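Local coordinates for protein CurD (Moorea producens 3L, PDB 5KP7) that probably acts as a 3-hydroxy-3-methylglutaryl synthase of the thiolase-like superfamily and binds 4'-phosphopantetheine, at residues A[36-44]-A[63-73]; A[419-429]-A[435-443]. The protein carries 3 engineered substitutions. All coordinates share one frame; numbering follows the deposited sequence.

In the fold
Contact 1 comes first along the chain and is complete before contact 2 begins near the C-terminus; their centres lie about 16 Å apart, on the same side of the chain's centre. Contact 1 pairs strands 40-43 and 65-67 in a small mixed sheet that strand 384-385 extends, and its M63 end reaches the phosphopantetheine pocket. Contact 2 joins the end of helix 416-422 to the terminal hairpin of strands 428-434 and 437-442. The two meet where Y72 lies against I422 and V429. Helix 416-422, whose last turn belongs to contact 2, also touches A39, L70 and Y72 of contact 1, and helix 75-89 touches both, so the chain terminus is packed onto the N-terminal region of the enzyme.

Contact 1 (A[36-44]-A[63-73]); sequences YGGAAQLEL and MKEKAVSLPYE
Y36 and E73 meet through a short hydrogen bond, the Y36 hydroxyl OH giving its proton to OE2 of E73 at 2.6 Å. The carboxylate lies at the ring edge, its plane turned 77° from that of the ring, and accepts on the syn lone pair of OE2. With CG anti to the backbone N (chi1 178°), the ring folds back so that one face covers the backbone N of G38. The other oxygen, E73 OE1, takes the N-H of L70 on its anti lone pair at 3.1 Å and also receives a water that accepts from A39 N and donates to V68 O. A leucine in place of E73 would probably leave the Y36 hydroxyl, the L70 N-H and this water without their common acceptor.

Beyond this cluster the strands pair closely. L42 N to K66 O (2.9 Å) and K66 N to L42 O (3.0 Å) form the central pair; V68 N also bonds to A40 O, and L44 N to K64 O at the far end. L44 CD1 packs on M63 CB at 3.6 Å. The side bearing Q41, E43 and E65 is looser, with E43 and E65 partly exposed to solvent and Q41 buried beside them: the Q41 amide stacks over the E65 carboxylate, their planes 26° apart, while the Q41 NE2 to E43 OE2 bond is weak at 3.4 Å. E43 has a further partner in S385. The whole is edge strand 65-67 paired antiparallel with the central strand 40-43 of a three-stranded mixed sheet, ending at M63 in the wall of the phosphopantetheine pocket.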
loop_
_atom_site.group_PDB
_atom_site.type_symbol
_atom_site.label_atom_id
_atom_site.label_comp_id
_atom_site.label_asym_id
_atom_site.label_seq_id
_atom_site.Cartn_x
_atom_site.Cartn_y
_atom_site.Cartn_z
ATOM N N TYR A 36 12.287 -5.297 0.108
ATOM C CA TYR A 36 12.617 -5.881 -1.184
ATOM C C TYR A 36 11.601 -5.376 -2.186
ATOM O O TYR A 36 10.419 -5.700 -2.067
ATOM C CB TYR A 36 12.646 -7.398 -1.135
ATOM C CG TYR A 36 12.935 -8.049 -2.475
ATOM C CD1 TYR A 36 14.129 -7.803 -3.157
ATOM C CD2 TYR A 36 12.024 -8.893 -3.078
ATOM C CE1 TYR A 36 14.398 -8.393 -4.384
ATOM C CE2 TYR A 36 12.295 -9.490 -4.308
ATOM C CZ TYR A 36 13.486 -9.230 -4.964
ATOM O OH TYR A 36 13.812 -9.820 -6.179
ATOM N N GLY A 37 12.076 -4.588 -3.150
ATOM C CA GLY A 37 11.214 -3.965 -4.156
ATOM C C GLY A 37 11.243 -4.642 -5.508
ATOM O O GLY A 37 10.960 -4.004 -6.536
ATOM N N GLY A 38 11.605 -5.916 -5.504
ATOM C CA GLY A 38 11.593 -6.769 -6.691
ATOM C C GLY A 38 12.881 -6.722 -7.468
ATOM O O GLY A 38 13.803 -5.950 -7.148
ATOM N N ALA A 39 12.961 -7.575 -8.484
ATOM C CA ALA A 39 14.142 -7.657 -9.339
ATOM C C ALA A 39 13.973 -6.919 -10.674
ATOM O O ALA A 39 14.952 -6.688 -11.404
ATOM C CB ALA A 39 14.475 -9.118 -9.591
ATOM N N ALA A 40 12.724 -6.593 -11.005
ATOM C CA ALA A 40 12.397 -6.007 -12.284
ATOM C C ALA A 40 11.238 -5.052 -12.095
ATOM O O ALA A 40 10.433 -5.200 -11.161
ATOM C CB ALA A 40 12.016 -7.092 -13.271
ATOM N N GLN A 41 11.158 -4.071 -12.984
ATOM C CA GLN A 41 10.076 -3.103 -12.945
ATOM C C GLN A 41 9.669 -2.692 -14.358
ATOM O O GLN A 41 10.446 -2.833 -15.286
ATOM C CB GLN A 41 10.497 -1.887 -12.117
ATOM C CG GLN A 41 11.744 -1.145 -12.588
ATOM C CD GLN A 41 11.504 -0.107 -13.686
ATOM O OE1 GLN A 41 10.351 0.224 -14.010
ATOM N NE2 GLN A 41 12.572 0.416 -14.257
ATOM N N LEU A 42 8.436 -2.210 -14.490
ATOM C CA LEU A 42 7.902 -1.651 -15.734
ATOM C C LEU A 42 7.623 -0.173 -15.534
ATOM O O LEU A 42 6.886 0.219 -14.612
ATOM C CB LEU A 42 6.587 -2.305 -16.114
ATOM C CG LEU A 42 5.940 -1.798 -17.410
ATOM C CD1 LEU A 42 6.803 -2.181 -18.598
ATOM C CD2 LEU A 42 4.538 -2.372 -17.526
ATOM N N GLU A 43 8.148 0.621 -16.452
ATOM C CA GLU A 43 7.908 2.071 -16.476
ATOM C C GLU A 43 6.525 2.308 -17.051
ATOM O O GLU A 43 6.224 1.832 -18.126
ATOM C CB GLU A 43 9.012 2.763 -17.279
ATOM C CG GLU A 43 10.346 2.743 -16.523
ATOM C CD GLU A 43 11.575 2.993 -17.377
ATOM O OE1 GLU A 43 11.483 3.651 -18.432
ATOM O OE2 GLU A 43 12.673 2.535 -16.966
ATOM N N LEU A 44 5.664 2.990 -16.307
ATOM C CA LEU A 44 4.266 3.090 -16.718
ATOM C C LEU A 44 4.058 3.906 -17.997
ATOM O O LEU A 44 3.105 3.647 -18.707
ATOM C CB LEU A 44 3.378 3.570 -15.578
ATOM C CG LEU A 44 3.299 2.517 -14.466
ATOM C CD1 LEU A 44 2.574 3.127 -13.292
ATOM C CD2 LEU A 44 2.642 1.215 -14.917
ATOM N N MET A 63 2.007 8.197 -10.645
ATOM C CA MET A 63 2.525 6.854 -10.812
ATOM C C MET A 63 3.713 6.896 -11.774
ATOM O O MET A 63 3.682 7.652 -12.751
ATOM C CB MET A 63 1.426 5.929 -11.339
ATOM C CG MET A 63 0.194 5.905 -10.424
ATOM S SD MET A 63 -1.357 5.374 -11.219
ATOM C CE MET A 63 -0.870 3.720 -11.562
ATOM N N LYS A 64 4.768 6.137 -11.472
ATOM C CA LYS A 64 6.004 6.160 -12.268
ATOM C C LYS A 64 6.362 4.749 -12.758
ATOM O O LYS A 64 6.475 4.499 -13.968
ATOM C CB LYS A 64 7.188 6.773 -11.484
ATOM C CG LYS A 64 7.079 8.274 -11.156
ATOM C CD LYS A 64 8.298 8.827 -10.376
ATOM C CE LYS A 64 8.542 10.321 -10.624
ATOM N NZ LYS A 64 9.935 10.811 -10.314
ATOM N N GLU A 65 6.573 3.842 -11.798
ATOM C CA GLU A 65 6.978 2.468 -12.103
ATOM C C GLU A 65 6.256 1.505 -11.209
ATOM O O GLU A 65 5.869 1.860 -10.096
ATOM C CB GLU A 65 8.476 2.284 -11.862
ATOM C CG GLU A 65 9.386 3.158 -12.711
ATOM C CD GLU A 65 10.726 3.413 -12.065
ATOM O OE1 GLU A 65 10.949 2.891 -10.953
ATOM O OE2 GLU A 65 11.561 4.118 -12.676
ATOM N N LYS A 66 6.073 0.274 -11.693
ATOM C CA LYS A 66 5.639 -0.800 -10.807
ATOM C C LYS A 66 6.648 -1.953 -10.830
ATOM O O LYS A 66 7.192 -2.314 -11.873
ATOM C CB LYS A 66 4.235 -1.296 -11.142
ATOM C CG LYS A 66 4.056 -1.950 -12.501
ATOM C CD LYS A 66 2.731 -2.689 -12.530
ATOM C CE LYS A 66 2.459 -3.332 -13.876
ATOM N NZ LYS A 66 1.357 -4.320 -13.708
ATOM N N ALA A 67 6.884 -2.516 -9.654
ATOM C CA ALA A 67 7.678 -3.753 -9.576
ATOM C C ALA A 67 6.878 -4.900 -10.123
ATOM O O ALA A 67 5.661 -4.928 -9.969
ATOM C CB ALA A 67 8.073 -4.029 -8.140
ATOM N N VAL A 68 7.560 -5.913 -10.694
ATOM C CA VAL A 68 6.853 -7.066 -11.286
ATOM C C VAL A 68 7.584 -8.345 -10.857
ATOM O O VAL A 68 8.774 -8.437 -11.085
ATOM C CB VAL A 68 6.836 -6.977 -12.817
ATOM C CG1 VAL A 68 6.037 -8.117 -13.420
ATOM C CG2 VAL A 68 6.227 -5.646 -13.251
ATOM N N SER A 69 6.866 -9.245 -10.209
ATOM C CA SER A 69 7.451 -10.553 -9.784
ATOM C C SER A 69 7.707 -11.436 -11.011
ATOM O O SER A 69 6.792 -11.619 -11.856
ATOM C CB SER A 69 6.475 -11.265 -8.905
ATOM O OG SER A 69 6.968 -12.497 -8.380
ATOM N N LEU A 70 8.896 -12.048 -11.064
ATOM C CA LEU A 70 9.190 -13.078 -12.076
ATOM C C LEU A 70 8.498 -14.389 -11.724
ATOM O O LEU A 70 8.086 -14.590 -10.595
ATOM C CB LEU A 70 10.703 -13.291 -12.175
ATOM C CG LEU A 70 11.570 -12.276 -12.919
ATOM C CD1 LEU A 70 11.373 -12.459 -14.422
ATOM C CD2 LEU A 70 11.281 -10.850 -12.550
ATOM N N PRO A 71 8.381 -15.323 -12.698
ATOM C CA PRO A 71 7.749 -16.632 -12.388
ATOM C C PRO A 71 8.491 -17.454 -11.333
ATOM O O PRO A 71 7.871 -18.209 -10.583
ATOM C CB PRO A 71 7.667 -17.326 -13.760
ATOM C CG PRO A 71 7.640 -16.193 -14.722
ATOM C CD PRO A 71 8.559 -15.128 -14.160
ATOM N N TYR A 72 9.792 -17.187 -11.196
ATOM C CA TYR A 72 10.612 -17.830 -10.198
ATOM C C TYR A 72 10.731 -16.991 -8.933
ATOM O O TYR A 72 11.728 -17.074 -8.204
ATOM C CB TYR A 72 11.979 -18.212 -10.801
ATOM C CG TYR A 72 12.676 -17.113 -11.566
ATOM C CD1 TYR A 72 13.319 -16.058 -10.897
ATOM C CD2 TYR A 72 12.662 -17.077 -12.969
ATOM C CE1 TYR A 72 13.962 -15.051 -11.612
ATOM C CE2 TYR A 72 13.293 -16.066 -13.668
ATOM C CZ TYR A 72 13.936 -15.067 -12.987
ATOM O OH TYR A 72 14.572 -14.083 -13.710
ATOM N N GLU A 73 9.700 -16.184 -8.646
ATOM C CA GLU A 73 9.574 -15.521 -7.365
ATOM C C GLU A 73 8.136 -15.677 -6.911
ATOM O O GLU A 73 7.212 -15.870 -7.733
ATOM C CB GLU A 73 9.903 -14.036 -7.486
ATOM C CG GLU A 73 11.317 -13.747 -7.984
ATOM C CD GLU A 73 11.568 -12.263 -8.009
ATOM O OE1 GLU A 73 11.081 -11.603 -8.972
ATOM O OE2 GLU A 73 12.223 -11.734 -7.044
HETATM O O HOH W 1 10.711 -9.036 -9.105
#

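Contact 2 (A[419-429]-A[435-443]); sequences WKKIAGKGRLV and EFHRKYEWV. With SO4 (sulfate ion), chain C.
L428 carries CG anti to its backbone nitrogen (chi1 -162°) and W442 holds its indole beside the backbone N (chi1 -64°), which brings the two side chains together, CD1 of L428 over one indole face. This CH-pi contact lies 3.6 Å from the centroid of the five-membered ring, 15° off its normal. The other methyl, L428 CD2, packs on Y440 CB at 3.6 Å; the Y440 hydroxyl is bound by D74. On the opposite side of the hairpin, V443 spreads its methyls: CG2 touches I422 CG2 at 3.7 Å, CG1 meets V429 CG2, and both lie against the W419 ring.

The backbones pair antiparallel through V429 and E441, and V443 N continues the pairing to R427 O (2.8 Å). The terminal carboxylate lies against the 424-427 loop. G424 N gives V443 O a nearly straight bond of 2.7 Å on an in-plane lone pair, while OXT accepts R427 N at 3.2 Å and, weakly, G426 N. K439 NZ binds H437 ND1 and a sulfate ion, probably from the crystallisation liquor, which K434 NZ also binds. Backbone N-H groups thus probably stabilise the C-terminal charge and help hold the chain end to the loop after helix 416-422.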
loop_
_atom_site.group_PDB
_atom_site.type_symbol
_atom_site.label_atom_id
_atom_site.label_comp_id
_atom_site.label_asym_id
_atom_site.label_seq_id
_atom_site.Cartn_x
_atom_site.Cartn_y
_atom_site.Cartn_z
ATOM N N TRP A 419 18.187 -12.389 -15.292
ATOM C CA TRP A 419 18.959 -13.272 -14.441
ATOM C C TRP A 419 20.326 -12.689 -14.093
ATOM O O TRP A 419 20.770 -12.788 -12.944
ATOM C CB TRP A 419 19.129 -14.660 -15.074
ATOM C CG TRP A 419 19.652 -15.640 -14.090
ATOM C CD1 TRP A 419 20.911 -16.133 -14.015
ATOM C CD2 TRP A 419 18.938 -16.193 -12.991
ATOM N NE1 TRP A 419 21.021 -17.006 -12.976
ATOM C CE2 TRP A 419 19.827 -17.051 -12.311
ATOM C CE3 TRP A 419 17.623 -16.069 -12.527
ATOM C CZ2 TRP A 419 19.451 -17.784 -11.198
ATOM C CZ3 TRP A 419 17.246 -16.790 -11.415
ATOM C CH2 TRP A 419 18.160 -17.640 -10.762
ATOM N N LYS A 420 20.967 -12.068 -15.080
ATOM C CA LYS A 420 22.284 -11.454 -14.875
ATOM C C LYS A 420 22.260 -10.417 -13.744
ATOM O O LYS A 420 23.248 -10.280 -13.031
ATOM C CB LYS A 420 22.833 -10.864 -16.184
ATOM C CG LYS A 420 24.340 -10.742 -16.202
ATOM C CD LYS A 420 24.841 -10.299 -17.562
ATOM C CE LYS A 420 26.322 -9.951 -17.506
ATOM N NZ LYS A 420 26.739 -9.192 -18.707
ATOM N N LYS A 421 21.133 -9.724 -13.563
ATOM C CA LYS A 421 20.939 -8.778 -12.454
ATOM C C LYS A 421 20.771 -9.449 -11.075
ATOM O O LYS A 421 21.155 -8.864 -10.069
ATOM C CB LYS A 421 19.713 -7.882 -12.708
ATOM C CG LYS A 421 19.883 -6.841 -13.807
ATOM C CD LYS A 421 20.667 -5.645 -13.297
ATOM C CE LYS A 421 20.313 -4.377 -14.039
ATOM N NZ LYS A 421 20.931 -3.235 -13.336
ATOM N N ILE A 422 20.193 -10.650 -11.039
ATOM C CA ILE A 422 19.920 -11.397 -9.798
ATOM C C ILE A 422 21.125 -12.240 -9.352
ATOM O O ILE A 422 21.459 -12.272 -8.167
ATOM C CB ILE A 422 18.678 -12.318 -9.999
ATOM C CG1 ILE A 422 17.450 -11.470 -10.321
ATOM C CG2 ILE A 422 18.373 -13.169 -8.766
ATOM C CD1 ILE A 422 16.231 -12.287 -10.708
ATOM N N ALA A 423 21.763 -12.929 -10.296
ATOM C CA ALA A 423 22.791 -13.938 -9.982
ATOM C C ALA A 423 23.981 -13.316 -9.276
ATOM O O ALA A 423 24.553 -12.349 -9.775
ATOM C CB ALA A 423 23.267 -14.640 -11.258
ATOM N N GLY A 424 24.385 -13.904 -8.158
ATOM C CA GLY A 424 25.558 -13.441 -7.413
ATOM C C GLY A 424 25.223 -12.450 -6.319
ATOM O O GLY A 424 26.114 -12.002 -5.614
ATOM N N LYS A 425 23.942 -12.121 -6.135
ATOM C CA LYS A 425 23.554 -11.135 -5.124
ATOM C C LYS A 425 23.055 -11.724 -3.812
ATOM O O LYS A 425 22.725 -10.986 -2.915
ATOM C CB LYS A 425 22.506 -10.204 -5.695
ATOM C CG LYS A 425 23.068 -9.289 -6.773
ATOM C CD LYS A 425 22.071 -8.180 -7.066
ATOM C CE LYS A 425 22.675 -7.067 -7.903
ATOM N NZ LYS A 425 23.614 -7.530 -8.962
ATOM N N GLY A 426 22.994 -13.042 -3.694
ATOM C CA GLY A 426 22.500 -13.668 -2.486
ATOM C C GLY A 426 20.994 -13.503 -2.330
ATOM O O GLY A 426 20.516 -13.246 -1.238
ATOM N N ARG A 427 20.297 -13.697 -3.447
ATOM C CA ARG A 427 18.833 -13.596 -3.555
ATOM C C ARG A 427 18.200 -14.958 -3.455
ATOM O O ARG A 427 18.708 -15.910 -4.069
ATOM C CB ARG A 427 18.459 -13.077 -4.942
ATOM C CG ARG A 427 18.807 -11.637 -5.202
ATOM C CD ARG A 427 17.702 -10.702 -4.747
ATOM N NE ARG A 427 18.093 -9.369 -5.110
ATOM C CZ ARG A 427 17.726 -8.745 -6.222
ATOM N NH1 ARG A 427 16.873 -9.310 -7.065
ATOM N NH2 ARG A 427 18.195 -7.540 -6.466
ATOM N N LEU A 428 17.068 -15.058 -2.761
ATOM C CA LEU A 428 16.286 -16.263 -2.810
ATOM C C LEU A 428 15.315 -16.213 -4.004
ATOM O O LEU A 428 14.653 -15.183 -4.257
ATOM C CB LEU A 428 15.533 -16.484 -1.491
ATOM C CG LEU A 428 15.042 -17.915 -1.283
ATOM C CD1 LEU A 428 16.205 -18.817 -0.899
ATOM C CD2 LEU A 428 13.916 -17.996 -0.279
ATOM N N VAL A 429 15.218 -17.340 -4.697
ATOM C CA VAL A 429 14.256 -17.536 -5.778
ATOM C C VAL A 429 13.493 -18.850 -5.568
ATOM O O VAL A 429 13.963 -19.759 -4.845
ATOM C CB VAL A 429 14.895 -17.483 -7.200
ATOM C CG1 VAL A 429 15.520 -16.127 -7.450
ATOM C CG2 VAL A 429 15.898 -18.582 -7.400
ATOM N N GLU A 435 5.095 -31.817 -5.762
ATOM C CA GLU A 435 3.978 -32.322 -4.959
ATOM C C GLU A 435 3.535 -31.296 -3.911
ATOM O O GLU A 435 3.402 -31.590 -2.724
ATOM C CB GLU A 435 4.314 -33.688 -4.335
ATOM C CG GLU A 435 4.594 -34.752 -5.390
ATOM C CD GLU A 435 3.389 -34.989 -6.294
ATOM O OE1 GLU A 435 2.359 -35.428 -5.766
ATOM O OE2 GLU A 435 3.487 -34.783 -7.530
ATOM N N PHE A 436 3.293 -30.083 -4.415
ATOM C CA PHE A 436 2.886 -28.898 -3.628
ATOM C C PHE A 436 3.950 -28.310 -2.719
ATOM O O PHE A 436 3.727 -27.202 -2.184
ATOM C CB PHE A 436 1.610 -29.161 -2.813
ATOM C CG PHE A 436 0.459 -29.666 -3.615
ATOM C CD1 PHE A 436 -0.144 -28.862 -4.567
ATOM C CD2 PHE A 436 -0.060 -30.937 -3.399
ATOM C CE1 PHE A 436 -1.226 -29.323 -5.285
ATOM C CE2 PHE A 436 -1.167 -31.388 -4.095
ATOM C CZ PHE A 436 -1.747 -30.586 -5.049
ATOM N N HIS A 437 5.099 -28.958 -2.558
ATOM C CA HIS A 437 6.165 -28.446 -1.698
ATOM C C HIS A 437 7.005 -27.464 -2.472
ATOM O O HIS A 437 7.559 -27.810 -3.534
ATOM C CB HIS A 437 7.062 -29.591 -1.203
ATOM C CG HIS A 437 8.014 -29.188 -0.118
ATOM N ND1 HIS A 437 9.203 -29.854 0.104
ATOM C CD2 HIS A 437 7.932 -28.250 0.851
ATOM C CE1 HIS A 437 9.829 -29.325 1.147
ATOM N NE2 HIS A 437 9.070 -28.361 1.627
ATOM N N ARG A 438 7.078 -26.224 -1.985
ATOM C CA ARG A 438 7.866 -25.195 -2.679
ATOM C C ARG A 438 9.317 -25.308 -2.268
ATOM O O ARG A 438 9.635 -25.436 -1.080
ATOM C CB ARG A 438 7.306 -23.798 -2.409
ATOM C CG ARG A 438 5.870 -23.686 -2.826
ATOM C CD ARG A 438 5.436 -22.267 -3.165
ATOM N NE ARG A 438 4.083 -22.305 -3.735
ATOM C CZ ARG A 438 3.562 -21.394 -4.521
ATOM N NH1 ARG A 438 4.249 -20.312 -4.874
ATOM N NH2 ARG A 438 2.323 -21.578 -4.991
ATOM N N LYS A 439 10.193 -25.289 -3.266
ATOM C CA LYS A 439 11.635 -25.391 -3.058
ATOM C C LYS A 439 12.255 -24.095 -3.524
ATOM O O LYS A 439 11.980 -23.655 -4.649
ATOM C CB LYS A 439 12.212 -26.533 -3.861
ATOM C CG LYS A 439 11.365 -27.783 -3.898
ATOM C CD LYS A 439 11.276 -28.624 -2.656
ATOM C CE LYS A 439 10.575 -29.951 -3.058
ATOM N NZ LYS A 439 10.539 -31.198 -2.194
ATOM N N TYR A 440 13.119 -23.539 -2.681
ATOM C CA TYR A 440 13.782 -22.271 -2.941
ATOM C C TYR A 440 15.294 -22.440 -3.003
ATOM O O TYR A 440 15.855 -23.431 -2.471
ATOM C CB TYR A 440 13.377 -21.211 -1.898
ATOM C CG TYR A 440 11.887 -21.008 -1.834
ATOM C CD1 TYR A 440 11.094 -21.821 -1.048
ATOM C CD2 TYR A 440 11.239 -20.016 -2.621
ATOM C CE1 TYR A 440 9.716 -21.653 -1.011
ATOM C CE2 TYR A 440 9.860 -19.839 -2.579
ATOM C CZ TYR A 440 9.097 -20.659 -1.783
ATOM O OH TYR A 440 7.740 -20.512 -1.761
ATOM N N GLU A 441 15.954 -21.490 -3.654
ATOM C CA GLU A 441 17.416 -21.551 -3.880
ATOM C C GLU A 441 18.003 -20.153 -3.706
ATOM O O GLU A 441 17.434 -19.173 -4.175
ATOM C CB GLU A 441 17.703 -22.048 -5.316
ATOM C CG GLU A 441 19.145 -22.241 -5.658
ATOM C CD GLU A 441 19.385 -22.863 -7.032
ATOM O OE1 GLU A 441 18.436 -23.114 -7.813
ATOM O OE2 GLU A 441 20.564 -23.072 -7.327
ATOM N N TRP A 442 19.183 -20.097 -3.079
ATOM C CA TRP A 442 19.969 -18.886 -2.998
ATOM C C TRP A 442 20.816 -18.797 -4.258
ATOM O O TRP A 442 21.568 -19.723 -4.569
ATOM C CB TRP A 442 20.854 -18.931 -1.763
ATOM C CG TRP A 442 20.116 -18.952 -0.476
ATOM C CD1 TRP A 442 19.928 -20.026 0.339
ATOM C CD2 TRP A 442 19.503 -17.841 0.172
ATOM N NE1 TRP A 442 19.214 -19.657 1.439
ATOM C CE2 TRP A 442 18.939 -18.321 1.373
ATOM C CE3 TRP A 442 19.345 -16.490 -0.152
ATOM C CZ2 TRP A 442 18.268 -17.492 2.261
ATOM C CZ3 TRP A 442 18.678 -15.669 0.740
ATOM C CH2 TRP A 442 18.134 -16.186 1.935
ATOM N N VAL A 443 20.725 -17.698 -4.976
ATOM C CA VAL A 443 21.436 -17.546 -6.248
ATOM C C VAL A 443 22.280 -16.275 -6.278
ATOM O O VAL A 443 23.129 -16.111 -7.172
ATOM C CB VAL A 443 20.467 -17.621 -7.443
ATOM C CG1 VAL A 443 19.729 -18.948 -7.428
ATOM C CG2 VAL A 443 19.472 -16.467 -7.432
ATOM O OXT VAL A 443 22.153 -15.411 -5.394
HETATM S S SO4 C . 13.348 -33.347 -2.296
HETATM O O1 SO4 C . 14.572 -33.940 -1.706
HETATM O O2 SO4 C . 12.454 -34.427 -2.768
HETATM O O3 SO4 C . 12.658 -32.538 -1.265
HETATM O O4 SO4 C . 13.717 -32.473 -3.434
#